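Local coordinates for predicted protein (Acinetobacter sp. RUH2624, PDB 4MEA) that probably hydrolyses epoxides as a secreted Cif-type epoxide hydrolase of the alpha/beta hydrolase fold, and acts as a probable virulence factor, at residues N21-N26 / L223-E228; K48-E53 / L95-P100; F156-I161 / T303-V308; I161-M166 / Q252-L257. All blocks are in the same frame, centred on the assembly; numbering follows the deposited sequence. Where two conformers were deposited one is given.

Interaction 1 (N21-N26 / L223-E228); sequences NKVKSN and LAELIE
Val-23 faces Ala-224, Glu-225 and Glu-228 with its two methyl groups, CG2 toward Ala-224 and Glu-225, CG1 toward Glu-228. CG2 meets CG of Glu-225 at 4.0 Å and the CB methyl of Ala-224 at 4.2 Å. CG1 lies anti to the backbone N (chi1 166°) and reaches toward Glu-228. The Glu-228 side chain can be followed outward from there. Its CB packs on Val-23 CG1 at 4.2 Å. Beyond CG the chain bends at chi2 (-91°), instead of running on straight. At the tip, OE2 lies against the aliphatic part of Lys-24, 3.9 Å from Lys-24 CB and equally far from Lys-24 CD, the two side chains crossing at about a right angle. The extended lysine carries its amino group onward, so that Lys-24 NZ stays 5.3 Å from Glu-228 OE2: the opposite charges are near neighbours without forming a salt bridge. The carboxylate is satisfied by other partners, OE2 by the hydroxyl of Tyr-31 and OE1 by the amide nitrogen of Gln-30. Across the contact, then, the attraction is van der Waals, with a possible weak electrostatic pull from Lys-24. Val-23 and Glu-225 are the residues of closest backbone approach, CA to CA 6.2 Å. The contact joins the N-terminal helix 13-25 to helix 220-227, with Phe-20 and Met-19 of the first helix adding to the interface; Leu-223 and Ile-227 pack helix 220-227 against helix 200-211 as well.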
loop_
_atom_site.group_PDB
_atom_site.type_symbol
_atom_site.label_atom_id
_atom_site.label_comp_id
_atom_site.label_asym_id
_atom_site.label_seq_id
_atom_site.Cartn_x
_atom_site.Cartn_y
_atom_site.Cartn_z
ATOM N N ASN A 21 -1.480 23.214 -16.498
ATOM C CA ASN A 21 -1.941 24.581 -16.743
ATOM C C ASN A 21 -2.474 24.755 -18.152
ATOM O O ASN A 21 -3.436 25.495 -18.380
ATOM C CB ASN A 21 -0.816 25.586 -16.532
ATOM C CG ASN A 21 -0.384 25.692 -15.092
ATOM O OD1 ASN A 21 -1.071 25.228 -14.181
ATOM N ND2 ASN A 21 0.764 26.323 -14.876
ATOM N N LYS A 22 -1.819 24.096 -19.102
ATOM C CA LYS A 22 -2.253 24.120 -20.490
ATOM C C LYS A 22 -3.603 23.424 -20.667
ATOM O O LYS A 22 -4.460 23.892 -21.426
ATOM C CB LYS A 22 -1.198 23.470 -21.391
ATOM C CG LYS A 22 -1.623 23.301 -22.842
ATOM C CD LYS A 22 -0.542 22.610 -23.663
ATOM C CE LYS A 22 -0.983 22.392 -25.103
ATOM N NZ LYS A 22 0.061 21.675 -25.889
ATOM N N VAL A 23 -3.790 22.302 -19.976
ATOM C CA VAL A 23 -5.068 21.598 -20.021
ATOM C C VAL A 23 -6.175 22.536 -19.558
ATOM O O VAL A 23 -7.206 22.691 -20.224
ATOM C CB VAL A 23 -5.049 20.315 -19.144
ATOM C CG1 VAL A 23 -6.460 19.800 -18.917
ATOM C CG2 VAL A 23 -4.160 19.227 -19.788
ATOM N N LYS A 24 -5.959 23.190 -18.427
ATOM C CA LYS A 24 -6.978 24.094 -17.896
ATOM C C LYS A 24 -7.212 25.339 -18.780
ATOM O O LYS A 24 -8.355 25.667 -19.116
ATOM C CB LYS A 24 -6.634 24.491 -16.457
ATOM C CG LYS A 24 -7.726 25.276 -15.769
ATOM C CD LYS A 24 -7.466 25.364 -14.280
ATOM C CE LYS A 24 -8.552 26.175 -13.580
ATOM N NZ LYS A 24 -8.309 26.267 -12.109
ATOM N N SER A 25 -6.138 26.011 -19.184
ATOM C CA SER A 25 -6.257 27.237 -19.975
ATOM C C SER A 25 -6.827 26.993 -21.375
ATOM O O SER A 25 -7.459 27.876 -21.959
ATOM C CB SER A 25 -4.907 27.962 -20.060
ATOM O OG SER A 25 -4.451 28.348 -18.769
ATOM N N ASN A 26 -6.597 25.801 -21.919
ATOM C CA ASN A 26 -7.128 25.462 -23.241
ATOM C C ASN A 26 -8.503 24.805 -23.184
ATOM O O ASN A 26 -9.066 24.448 -24.218
ATOM C CB ASN A 26 -6.158 24.559 -24.007
ATOM C CG ASN A 26 -4.911 25.295 -24.461
ATOM O OD1 ASN A 26 -4.956 26.483 -24.765
ATOM N ND2 ASN A 26 -3.792 24.590 -24.508
ATOM N N LEU A 223 -2.678 11.526 -20.384
ATOM C CA LEU A 223 -2.391 11.435 -18.960
ATOM C C LEU A 223 -2.481 12.807 -18.289
ATOM O O LEU A 223 -3.074 12.936 -17.216
ATOM C CB LEU A 223 -1.041 10.749 -18.702
ATOM C CG LEU A 223 -1.027 9.231 -18.958
ATOM C CD1 LEU A 223 0.401 8.666 -18.963
ATOM C CD2 LEU A 223 -1.903 8.470 -17.948
ATOM N N ALA A 224 -1.912 13.834 -18.918
ATOM C CA ALA A 224 -2.001 15.188 -18.374
ATOM C C ALA A 224 -3.461 15.616 -18.161
ATOM O O ALA A 224 -3.797 16.241 -17.148
ATOM C CB ALA A 224 -1.264 16.190 -19.280
ATOM N N GLU A 225 -4.326 15.255 -19.104
ATOM C CA GLU A 225 -5.761 15.564 -19.002
ATOM C C GLU A 225 -6.457 14.801 -17.875
ATOM O O GLU A 225 -7.328 15.350 -17.194
ATOM C CB GLU A 225 -6.466 15.270 -20.326
ATOM C CG GLU A 225 -6.010 16.156 -21.451
ATOM C CD GLU A 225 -6.734 15.859 -22.744
ATOM O OE1 GLU A 225 -7.691 15.054 -22.719
ATOM O OE2 GLU A 225 -6.346 16.435 -23.778
ATOM N N LEU A 226 -6.078 13.538 -17.691
ATOM C CA LEU A 226 -6.629 12.717 -16.613
ATOM C C LEU A 226 -6.102 13.116 -15.233
ATOM O O LEU A 226 -6.794 12.963 -14.226
ATOM C CB LEU A 226 -6.335 11.233 -16.861
ATOM C CG LEU A 226 -7.055 10.679 -18.091
ATOM C CD1 LEU A 226 -6.616 9.255 -18.391
ATOM C CD2 LEU A 226 -8.557 10.755 -17.855
ATOM N N ILE A 227 -4.880 13.631 -15.190
ATOM C CA ILE A 227 -4.221 13.898 -13.914
ATOM C C ILE A 227 -4.445 15.322 -13.404
ATOM O O ILE A 227 -4.500 15.554 -12.194
ATOM C CB ILE A 227 -2.722 13.548 -13.984
ATOM C CG1 ILE A 227 -2.575 12.050 -14.280
ATOM C CG2 ILE A 227 -2.027 13.925 -12.683
ATOM C CD1 ILE A 227 -1.153 11.595 -14.642
ATOM N N GLU A 228 -4.603 16.271 -14.325
ATOM C CA GLU A 228 -4.868 17.654 -13.940
ATOM C C GLU A 228 -5.963 17.780 -12.879
ATOM O O GLU A 228 -5.842 18.610 -11.967
ATOM C CB GLU A 228 -5.184 18.529 -15.167
ATOM C CG GLU A 228 -5.456 20.004 -14.841
ATOM C CD GLU A 228 -6.925 20.308 -14.585
ATOM O OE1 GLU A 228 -7.784 19.442 -14.868
ATOM O OE2 GLU A 228 -7.222 21.427 -14.102
#

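Interaction 2 (K48-E53 / L95-P100); sequences KLHYVE and LGQSGP
Lys-48 and Gly-99 are joined by the backbone bond between these segments: Gly-99 N donates to Lys-48 O at 2.8 Å, nearly straight (168°). The same carbonyl oxygen receives a CA-H...O contact from Ser-98 CA at 3.4 Å and a long bond from a water, which also donates to Gln-97 O at 2.7 Å and so links strand and loop a second time. A side chain stands in for the next backbone acceptor. Ser-98 OG takes the N-H of His-50 at 2.9 Å, and a second bond, with the carbonyl oxygen of Asp-91, also holds the hydroxyl. Ser-98 OG lies beside its own backbone N (chi1 -68°), next to CA of Leu-49. The segment 95-100 follows strand 87-90 and matches the end of the G-x-Sm-x-S/T signature of epoxide hydrolases. Leu-95 to Ser-98 form a type II' turn, in which Gly-96 takes the positive phi that glycine accepts readily, and the turn is closed by Ser-98 N on Leu-95 O. Packing centres on the imidazole. Gln-97 CB rests on His-50 CB at 3.6 Å, and its extended chain brings NE2 above one face of the ring, toward the rim and 3.3 Å from His-50 CE1, with amide and ring planes 40° apart. That NE2 is also bonded to the hydroxyl of Tyr-33. The ring itself is fixed by Asp-91 OD2 at ND1 and by Ser-39 OG at NE2; Asp-91 OD2 also accepts the N-H of Gln-97.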
loop_
_atom_site.group_PDB
_atom_site.type_symbol
_atom_site.label_atom_id
_atom_site.label_comp_id
_atom_site.label_asym_id
_atom_site.label_seq_id
_atom_site.Cartn_x
_atom_site.Cartn_y
_atom_site.Cartn_z
ATOM N N LYS A 48 -21.633 21.826 -3.657
ATOM C CA LYS A 48 -21.838 22.177 -5.056
ATOM C C LYS A 48 -21.274 21.095 -5.981
ATOM O O LYS A 48 -20.050 20.905 -6.076
ATOM C CB LYS A 48 -21.227 23.541 -5.390
ATOM C CG LYS A 48 -21.681 24.067 -6.757
ATOM C CD LYS A 48 -21.173 25.471 -7.028
ATOM C CE LYS A 48 -21.876 26.493 -6.144
ATOM N NZ LYS A 48 -21.485 27.881 -6.521
ATOM N N LEU A 49 -22.170 20.381 -6.652
ATOM C CA LEU A 49 -21.757 19.330 -7.579
ATOM C C LEU A 49 -21.686 19.847 -9.012
ATOM O O LEU A 49 -22.544 20.621 -9.458
ATOM C CB LEU A 49 -22.726 18.144 -7.518
ATOM C CG LEU A 49 -22.956 17.436 -6.182
ATOM C CD1 LEU A 49 -24.100 16.454 -6.332
ATOM C CD2 LEU A 49 -21.701 16.722 -5.693
ATOM N N HIS A 50 -20.647 19.429 -9.726
ATOM C CA HIS A 50 -20.571 19.666 -11.163
ATOM C C HIS A 50 -21.125 18.448 -11.897
ATOM O O HIS A 50 -20.900 17.304 -11.495
ATOM C CB HIS A 50 -19.126 19.943 -11.595
ATOM C CG HIS A 50 -18.931 19.979 -13.081
ATOM N ND1 HIS A 50 -18.192 19.031 -13.759
ATOM C CD2 HIS A 50 -19.374 20.851 -14.020
ATOM C CE1 HIS A 50 -18.188 19.318 -15.048
ATOM N NE2 HIS A 50 -18.901 20.416 -15.234
ATOM N N TYR A 51 -21.865 18.688 -12.969
ATOM C CA TYR A 51 -22.298 17.587 -13.809
ATOM C C TYR A 51 -22.375 18.037 -15.252
ATOM O O TYR A 51 -22.332 19.234 -15.547
ATOM C CB TYR A 51 -23.642 17.027 -13.336
ATOM C CG TYR A 51 -24.828 17.974 -13.471
ATOM C CD1 TYR A 51 -25.716 17.859 -14.540
ATOM C CD2 TYR A 51 -25.072 18.959 -12.521
ATOM C CE1 TYR A 51 -26.814 18.714 -14.667
ATOM C CE2 TYR A 51 -26.164 19.828 -12.642
ATOM C CZ TYR A 51 -27.031 19.688 -13.713
ATOM O OH TYR A 51 -28.110 20.530 -13.842
ATOM N N VAL A 52 -22.487 17.061 -16.139
ATOM C CA VAL A 52 -22.627 17.290 -17.563
ATOM C C VAL A 52 -23.817 16.466 -18.019
ATOM O O VAL A 52 -23.969 15.312 -17.617
ATOM C CB VAL A 52 -21.347 16.843 -18.313
ATOM C CG1 VAL A 52 -21.539 16.916 -19.821
ATOM C CG2 VAL A 52 -20.161 17.689 -17.864
ATOM N N GLU A 53 -24.678 17.058 -18.840
ATOM C CA GLU A 53 -25.853 16.343 -19.315
ATOM C C GLU A 53 -26.090 16.564 -20.801
ATOM O O GLU A 53 -25.597 17.522 -21.394
ATOM C CB GLU A 53 -27.097 16.751 -18.517
ATOM C CG GLU A 53 -27.569 18.159 -18.807
ATOM C CD GLU A 53 -28.738 18.587 -17.935
ATOM O OE1 GLU A 53 -29.001 19.804 -17.870
ATOM O OE2 GLU A 53 -29.391 17.717 -17.317
ATOM N N LEU A 95 -14.447 15.749 -5.981
ATOM C CA LEU A 95 -13.635 15.424 -7.153
ATOM C C LEU A 95 -14.058 16.186 -8.407
ATOM O O LEU A 95 -15.133 16.787 -8.451
ATOM C CB LEU A 95 -13.676 13.916 -7.411
ATOM C CG LEU A 95 -13.248 13.091 -6.196
ATOM C CD1 LEU A 95 -13.174 11.611 -6.534
ATOM C CD2 LEU A 95 -11.906 13.604 -5.668
ATOM N N GLY A 96 -13.214 16.152 -9.435
ATOM C CA GLY A 96 -13.501 16.884 -10.656
ATOM C C GLY A 96 -13.757 18.338 -10.298
ATOM O O GLY A 96 -12.942 18.964 -9.617
ATOM N N GLN A 97 -14.897 18.876 -10.725
ATOM C CA GLN A 97 -15.239 20.266 -10.401
ATOM C C GLN A 97 -16.272 20.394 -9.277
ATOM O O GLN A 97 -16.797 21.486 -9.020
ATOM C CB GLN A 97 -15.685 21.010 -11.660
ATOM C CG GLN A 97 -14.563 21.101 -12.688
ATOM C CD GLN A 97 -15.019 21.676 -14.007
ATOM O OE1 GLN A 97 -15.124 22.898 -14.162
ATOM N NE2 GLN A 97 -15.287 20.799 -14.975
ATOM N N SER A 98 -16.549 19.281 -8.600
ATOM C CA SER A 98 -17.426 19.309 -7.429
ATOM C C SER A 98 -16.664 19.762 -6.189
ATOM O O SER A 98 -15.488 19.448 -6.034
ATOM C CB SER A 98 -18.045 17.933 -7.173
ATOM O OG SER A 98 -18.968 17.587 -8.189
ATOM N N GLY A 99 -17.342 20.488 -5.304
ATOM C CA GLY A 99 -16.752 20.903 -4.039
ATOM C C GLY A 99 -16.706 19.792 -2.994
ATOM O O GLY A 99 -17.404 18.781 -3.120
ATOM N N PRO A 100 -15.891 19.983 -1.944
ATOM C CA PRO A 100 -15.612 18.958 -0.928
ATOM C C PRO A 100 -16.712 18.775 0.127
ATOM O O PRO A 100 -17.531 19.668 0.371
ATOM C CB PRO A 100 -14.350 19.496 -0.252
ATOM C CG PRO A 100 -14.500 20.972 -0.344
ATOM C CD PRO A 100 -15.120 21.217 -1.697
HETATM O O HOH W 1 -18.092 23.201 -7.350
#

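Interaction 3 (F156-I161 / T303-V308); sequences FMDSPI and TGHWMV
Met-157, the last residue of strand 151-157, touches Met-307 at the start of helix 307-323: its chain folds at the thioether (chi3 64°), and CE comes 3.9 Å from Met-307 SD. The backbone then turns sharply at Asp-158, whose positive phi and the bond from Ser-159 N to Met-157 O describe a classic gamma turn. Asp-158 CB rests 4.0 Å from Met-307 SD, while its carboxylate reaches His-305. His-305 ND1 donates to Asp-158 OD2 at 2.6 Å, almost straight (169°); OD2 uses its anti lone pair and lies in the plane of the imidazole, although the carboxylate is turned 45° from the ring. Backbone N-H groups hold both oxygens, Val-276 on OD2 and Gly-272 on OD1. Ser-159 OG then approaches the ring edge, 3.2 Å from His-305 CE1. At the other ring nitrogen, NE2 is bonded to Asp-134 OD1. Asp-134 follows strand 128-133, Asp-158 follows strand 151-157 and His-305 follows strand 295-300, positions consistent with the nucleophile, acid and base of an alpha/beta-hydrolase triad. The in-plane bond at ND1 helps to set the ring's rotation and leaves NE2 turned to Asp-134, consistent with a base beside the probable nucleophile.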
loop_
_atom_site.group_PDB
_atom_site.type_symbol
_atom_site.label_atom_id
_atom_site.label_comp_id
_atom_site.label_asym_id
_atom_site.label_seq_id
_atom_site.Cartn_x
_atom_site.Cartn_y
_atom_site.Cartn_z
ATOM N N PHE A 156 -22.649 -1.787 -11.834
ATOM C CA PHE A 156 -21.417 -1.440 -11.126
ATOM C C PHE A 156 -20.241 -1.954 -11.949
ATOM O O PHE A 156 -20.293 -3.065 -12.493
ATOM C CB PHE A 156 -21.406 -2.066 -9.724
ATOM C CG PHE A 156 -22.536 -1.592 -8.839
ATOM C CD1 PHE A 156 -22.376 -0.482 -8.021
ATOM C CD2 PHE A 156 -23.755 -2.257 -8.831
ATOM C CE1 PHE A 156 -23.412 -0.046 -7.202
ATOM C CE2 PHE A 156 -24.796 -1.821 -8.025
ATOM C CZ PHE A 156 -24.619 -0.715 -7.208
ATOM N N MET A 157 -19.186 -1.151 -12.058
ATOM C CA MET A 157 -18.105 -1.468 -12.992
ATOM C C MET A 157 -16.736 -1.675 -12.336
ATOM O O MET A 157 -16.235 -0.818 -11.606
ATOM C CB MET A 157 -18.040 -0.441 -14.127
ATOM C CG MET A 157 -19.263 -0.476 -15.046
ATOM S SD MET A 157 -19.348 0.824 -16.292
ATOM C CE MET A 157 -17.901 0.453 -17.299
ATOM N N ASP A 158 -16.164 -2.844 -12.613
ATOM C CA ASP A 158 -14.817 -3.269 -12.188
ATOM C C ASP A 158 -14.541 -3.329 -10.683
ATOM O O ASP A 158 -14.260 -4.404 -10.163
ATOM C CB ASP A 158 -13.694 -2.504 -12.923
ATOM C CG ASP A 158 -12.459 -3.376 -13.159
ATOM O OD1 ASP A 158 -12.633 -4.554 -13.536
ATOM O OD2 ASP A 158 -11.321 -2.913 -12.937
ATOM N N SER A 159 -14.610 -2.190 -9.986
ATOM C CA SER A 159 -14.220 -2.140 -8.571
ATOM C C SER A 159 -15.214 -2.824 -7.635
ATOM O O SER A 159 -16.415 -2.877 -7.913
ATOM C CB SER A 159 -14.011 -0.695 -8.101
ATOM O OG SER A 159 -12.943 -0.087 -8.794
ATOM N N PRO A 160 -14.714 -3.348 -6.512
ATOM C CA PRO A 160 -15.623 -3.952 -5.540
ATOM C C PRO A 160 -16.499 -2.881 -4.897
ATOM O O PRO A 160 -16.089 -1.724 -4.788
ATOM C CB PRO A 160 -14.671 -4.552 -4.498
ATOM C CG PRO A 160 -13.413 -3.756 -4.625
ATOM C CD PRO A 160 -13.302 -3.436 -6.087
ATOM N N ILE A 161 -17.709 -3.274 -4.516
ATOM C CA ILE A 161 -18.548 -2.473 -3.643
ATOM C C ILE A 161 -18.028 -2.750 -2.236
ATOM O O ILE A 161 -17.776 -3.902 -1.887
ATOM C CB ILE A 161 -20.029 -2.919 -3.751
ATOM C CG1 ILE A 161 -20.550 -2.701 -5.176
ATOM C CG2 ILE A 161 -20.901 -2.189 -2.730
ATOM C CD1 ILE A 161 -21.781 -3.536 -5.537
ATOM N N THR A 303 -9.169 -6.068 -21.519
ATOM C CA THR A 303 -9.582 -4.741 -21.063
ATOM C C THR A 303 -9.187 -4.544 -19.606
ATOM O O THR A 303 -9.471 -5.391 -18.756
ATOM C CB THR A 303 -11.113 -4.542 -21.196
ATOM O OG1 THR A 303 -11.501 -4.731 -22.560
ATOM C CG2 THR A 303 -11.537 -3.126 -20.734
ATOM N N GLY A 304 -8.518 -3.432 -19.331
ATOM C CA GLY A 304 -8.094 -3.112 -17.979
ATOM C C GLY A 304 -9.162 -2.330 -17.230
ATOM O O GLY A 304 -10.325 -2.327 -17.615
ATOM N N HIS A 305 -8.748 -1.650 -16.169
ATOM C CA HIS A 305 -9.649 -0.927 -15.272
ATOM C C HIS A 305 -10.375 0.269 -15.908
ATOM O O HIS A 305 -11.526 0.558 -15.579
ATOM C CB HIS A 305 -8.848 -0.462 -14.053
ATOM C CG HIS A 305 -9.678 0.185 -12.993
ATOM N ND1 HIS A 305 -10.653 -0.496 -12.293
ATOM C CD2 HIS A 305 -9.668 1.448 -12.502
ATOM C CE1 HIS A 305 -11.215 0.323 -11.420
ATOM N NE2 HIS A 305 -10.638 1.510 -11.530
ATOM N N TRP A 306 -9.699 0.971 -16.810
ATOM C CA TRP A 306 -10.252 2.196 -17.386
ATOM C C TRP A 306 -11.097 1.815 -18.599
ATOM O O TRP A 306 -10.701 2.027 -19.748
ATOM C CB TRP A 306 -9.115 3.161 -17.743
ATOM C CG TRP A 306 -8.071 3.199 -16.659
ATOM C CD1 TRP A 306 -6.816 2.668 -16.704
ATOM C CD2 TRP A 306 -8.219 3.770 -15.351
ATOM N NE1 TRP A 306 -6.165 2.884 -15.511
ATOM C CE2 TRP A 306 -7.004 3.558 -14.663
ATOM C CE3 TRP A 306 -9.262 4.439 -14.694
ATOM C CZ2 TRP A 306 -6.798 3.995 -13.353
ATOM C CZ3 TRP A 306 -9.056 4.877 -13.381
ATOM C CH2 TRP A 306 -7.833 4.647 -12.727
ATOM N N MET A 307 -12.275 1.262 -18.319
ATOM C CA MET A 307 -12.980 0.427 -19.283
ATOM C C MET A 307 -13.501 1.162 -20.511
ATOM O O MET A 307 -13.504 0.604 -21.603
ATOM C CB MET A 307 -14.109 -0.336 -18.596
ATOM C CG MET A 307 -13.627 -1.261 -17.473
ATOM S SD MET A 307 -15.012 -2.077 -16.658
ATOM C CE MET A 307 -15.670 -3.075 -17.990
ATOM N N VAL A 308 -13.944 2.404 -20.333
ATOM C CA VAL A 308 -14.411 3.204 -21.459
ATOM C C VAL A 308 -13.248 3.731 -22.327
ATOM O O VAL A 308 -13.337 3.728 -23.560
ATOM C CB VAL A 308 -15.334 4.354 -20.991
ATOM C CG1 VAL A 308 -15.765 5.217 -22.173
ATOM C CG2 VAL A 308 -16.552 3.772 -20.268
#

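Interaction 4 (I161-M166 / Q252-L257); sequences IPDRAM and QNEALL
Pro-162 and Arg-164 each offer a backbone group to a side chain of helix 246-258, Asn-253 taking the first and Glu-254 the second. Between them Asp-163 forms an Asx turn, its OD1 accepting from Ala-165 N at 3.0 Å from above the carboxylate plane, where the chain enters a 3-10 turn. The two segments lie at the beginning and the end of the long excursion between strands 151-157 and 267-272, where epoxide hydrolases of this fold carry their cap. Asn-253 points its amide at the loop: ND2 donates to Pro-162 O at 3.1 Å with the oxygen in the amide plane, while the donor meets the carbonyl at 130°, tilted somewhat from its plane. Glu-254 instead bends at chi2 (-71°) back toward the loop. Its OE2 receives Arg-164 N at 2.8 Å on the anti side, 31° out of the carboxylate plane. The Arg-164 side chain crosses that of Glu-254 at about a right angle; Arg-164 CB lies 3.5 Å from Glu-254 OE2, and the extended chain leaves Arg-164 NE 4.8 Å from that oxygen, too far for a salt bridge. Asp-163 OD2 and Glu-254 OE2 are only 4.1 Å apart; Arg-287 NH1 forms salt bridges with both and probably offsets their repulsion. Beside the Asn-253 bond, Ile-161 CG2 lies 3.7 Å from ND2.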
loop_
_atom_site.group_PDB
_atom_site.type_symbol
_atom_site.label_atom_id
_atom_site.label_comp_id
_atom_site.label_asym_id
_atom_site.label_seq_id
_atom_site.Cartn_x
_atom_site.Cartn_y
_atom_site.Cartn_z
ATOM N N ILE A 161 -17.709 -3.274 -4.516
ATOM C CA ILE A 161 -18.548 -2.473 -3.643
ATOM C C ILE A 161 -18.028 -2.750 -2.236
ATOM O O ILE A 161 -17.776 -3.902 -1.887
ATOM C CB ILE A 161 -20.029 -2.919 -3.751
ATOM C CG1 ILE A 161 -20.550 -2.701 -5.176
ATOM C CG2 ILE A 161 -20.901 -2.189 -2.730
ATOM C CD1 ILE A 161 -21.781 -3.536 -5.537
ATOM N N PRO A 162 -17.829 -1.700 -1.431
ATOM C CA PRO A 162 -17.359 -1.922 -0.061
ATOM C C PRO A 162 -18.179 -2.969 0.697
ATOM O O PRO A 162 -19.400 -2.876 0.784
ATOM C CB PRO A 162 -17.533 -0.544 0.585
ATOM C CG PRO A 162 -17.267 0.401 -0.554
ATOM C CD PRO A 162 -17.912 -0.265 -1.761
ATOM N N ASP A 163 -17.494 -3.973 1.224
ATOM C CA ASP A 163 -18.113 -4.943 2.114
ATOM C C ASP A 163 -17.003 -5.548 2.964
ATOM O O ASP A 163 -15.876 -5.046 2.947
ATOM C CB ASP A 163 -18.961 -5.997 1.358
ATOM C CG ASP A 163 -18.126 -7.117 0.726
ATOM O OD1 ASP A 163 -16.912 -6.950 0.535
ATOM O OD2 ASP A 163 -18.706 -8.177 0.401
ATOM N N ARG A 164 -17.321 -6.598 3.719
ATOM C CA ARG A 164 -16.387 -7.162 4.691
ATOM C C ARG A 164 -15.103 -7.630 4.010
ATOM O O ARG A 164 -14.037 -7.677 4.634
ATOM C CB ARG A 164 -17.039 -8.338 5.429
ATOM C CG ARG A 164 -17.327 -9.505 4.507
ATOM C CD ARG A 164 -18.287 -10.527 5.092
ATOM N NE ARG A 164 -18.485 -11.627 4.147
ATOM C CZ ARG A 164 -19.401 -12.578 4.282
ATOM N NH1 ARG A 164 -20.215 -12.568 5.330
ATOM N NH2 ARG A 164 -19.505 -13.536 3.362
ATOM N N ALA A 165 -15.205 -7.983 2.733
ATOM C CA ALA A 165 -14.046 -8.495 2.000
ATOM C C ALA A 165 -12.984 -7.413 1.757
ATOM O O ALA A 165 -11.822 -7.712 1.470
ATOM C CB ALA A 165 -14.481 -9.142 0.688
ATOM N N MET A 166 -13.378 -6.153 1.886
ATOM C CA MET A 166 -12.434 -5.055 1.716
ATOM C C MET A 166 -11.460 -5.014 2.900
ATOM O O MET A 166 -10.411 -4.367 2.839
ATOM C CB MET A 166 -13.189 -3.727 1.552
ATOM C CG MET A 166 -12.364 -2.565 1.017
ATOM S SD MET A 166 -13.424 -1.162 0.554
ATOM C CE MET A 166 -13.855 -1.604 -1.136
ATOM N N GLN A 252 -21.869 0.306 6.693
ATOM C CA GLN A 252 -23.143 0.757 6.167
ATOM C C GLN A 252 -23.724 -0.231 5.172
ATOM O O GLN A 252 -24.916 -0.533 5.222
ATOM C CB GLN A 252 -22.998 2.141 5.538
ATOM C CG GLN A 252 -22.693 3.220 6.565
ATOM C CD GLN A 252 -22.190 4.493 5.927
ATOM O OE1 GLN A 252 -22.001 4.558 4.708
ATOM N NE2 GLN A 252 -21.985 5.527 6.745
ATOM N N ASN A 253 -22.892 -0.731 4.261
ATOM C CA ASN A 253 -23.381 -1.665 3.260
ATOM C C ASN A 253 -23.720 -3.021 3.859
ATOM O O ASN A 253 -24.688 -3.665 3.457
ATOM C CB ASN A 253 -22.386 -1.813 2.093
ATOM C CG ASN A 253 -22.323 -0.558 1.224
ATOM O OD1 ASN A 253 -23.243 0.268 1.242
ATOM N ND2 ASN A 253 -21.235 -0.404 0.472
ATOM N N GLU A 254 -22.909 -3.467 4.809
ATOM C CA GLU A 254 -23.177 -4.735 5.475
ATOM C C GLU A 254 -24.519 -4.671 6.210
ATOM O O GLU A 254 -25.273 -5.647 6.247
ATOM C CB GLU A 254 -22.044 -5.074 6.454
ATOM C CG GLU A 254 -20.742 -5.491 5.765
ATOM C CD GLU A 254 -20.832 -6.862 5.103
ATOM O OE1 GLU A 254 -21.649 -7.695 5.548
ATOM O OE2 GLU A 254 -20.080 -7.115 4.138
ATOM N N ALA A 255 -24.813 -3.513 6.791
ATOM C CA ALA A 255 -26.079 -3.325 7.495
ATOM C C ALA A 255 -27.257 -3.412 6.521
ATOM O O ALA A 255 -28.275 -4.028 6.820
ATOM C CB ALA A 255 -26.088 -1.988 8.247
ATOM N N LEU A 256 -27.111 -2.799 5.350
ATOM C CA LEU A 256 -28.138 -2.888 4.320
ATOM C C LEU A 256 -28.322 -4.329 3.861
ATOM O O LEU A 256 -29.446 -4.807 3.746
ATOM C CB LEU A 256 -27.799 -1.985 3.124
ATOM C CG LEU A 256 -27.866 -0.471 3.388
ATOM C CD1 LEU A 256 -27.158 0.306 2.290
ATOM C CD2 LEU A 256 -29.311 -0.013 3.530
ATOM N N LEU A 257 -27.223 -5.029 3.603
ATOM C CA LEU A 257 -27.325 -6.417 3.156
ATOM C C LEU A 257 -27.997 -7.289 4.218
ATOM O O LEU A 257 -28.758 -8.197 3.889
ATOM C CB LEU A 257 -25.950 -6.990 2.798
ATOM C CG LEU A 257 -25.158 -6.292 1.684
ATOM C CD1 LEU A 257 -23.910 -7.095 1.348
ATOM C CD2 LEU A 257 -26.017 -6.108 0.446
#

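Interactions 2 and 3 both reach the large mixed sheet. Interaction 2, partly buried, ties a strand near one sheet border to a loop by backbone and hydroxyl bonds and a water; interaction 3, the deepest, pairs the ends of structural elements through one His-carboxylate bond. Interactions 1 and 4 are buried contacts toward the outside of the chain, about 19 and 18 Å from its centre, on opposite sides of it and about 36 Å apart, centre to centre. Interaction 1 joins two helices by van der Waals contact, the Glu-228 carboxylate being bound by residues outside it; interaction 4 uses charged and amide side chains on loop backbone. Interactions 3 and 4 share Ile-161 and touch, Pro-160 CG lying 4.1 Å from Met-166 CE.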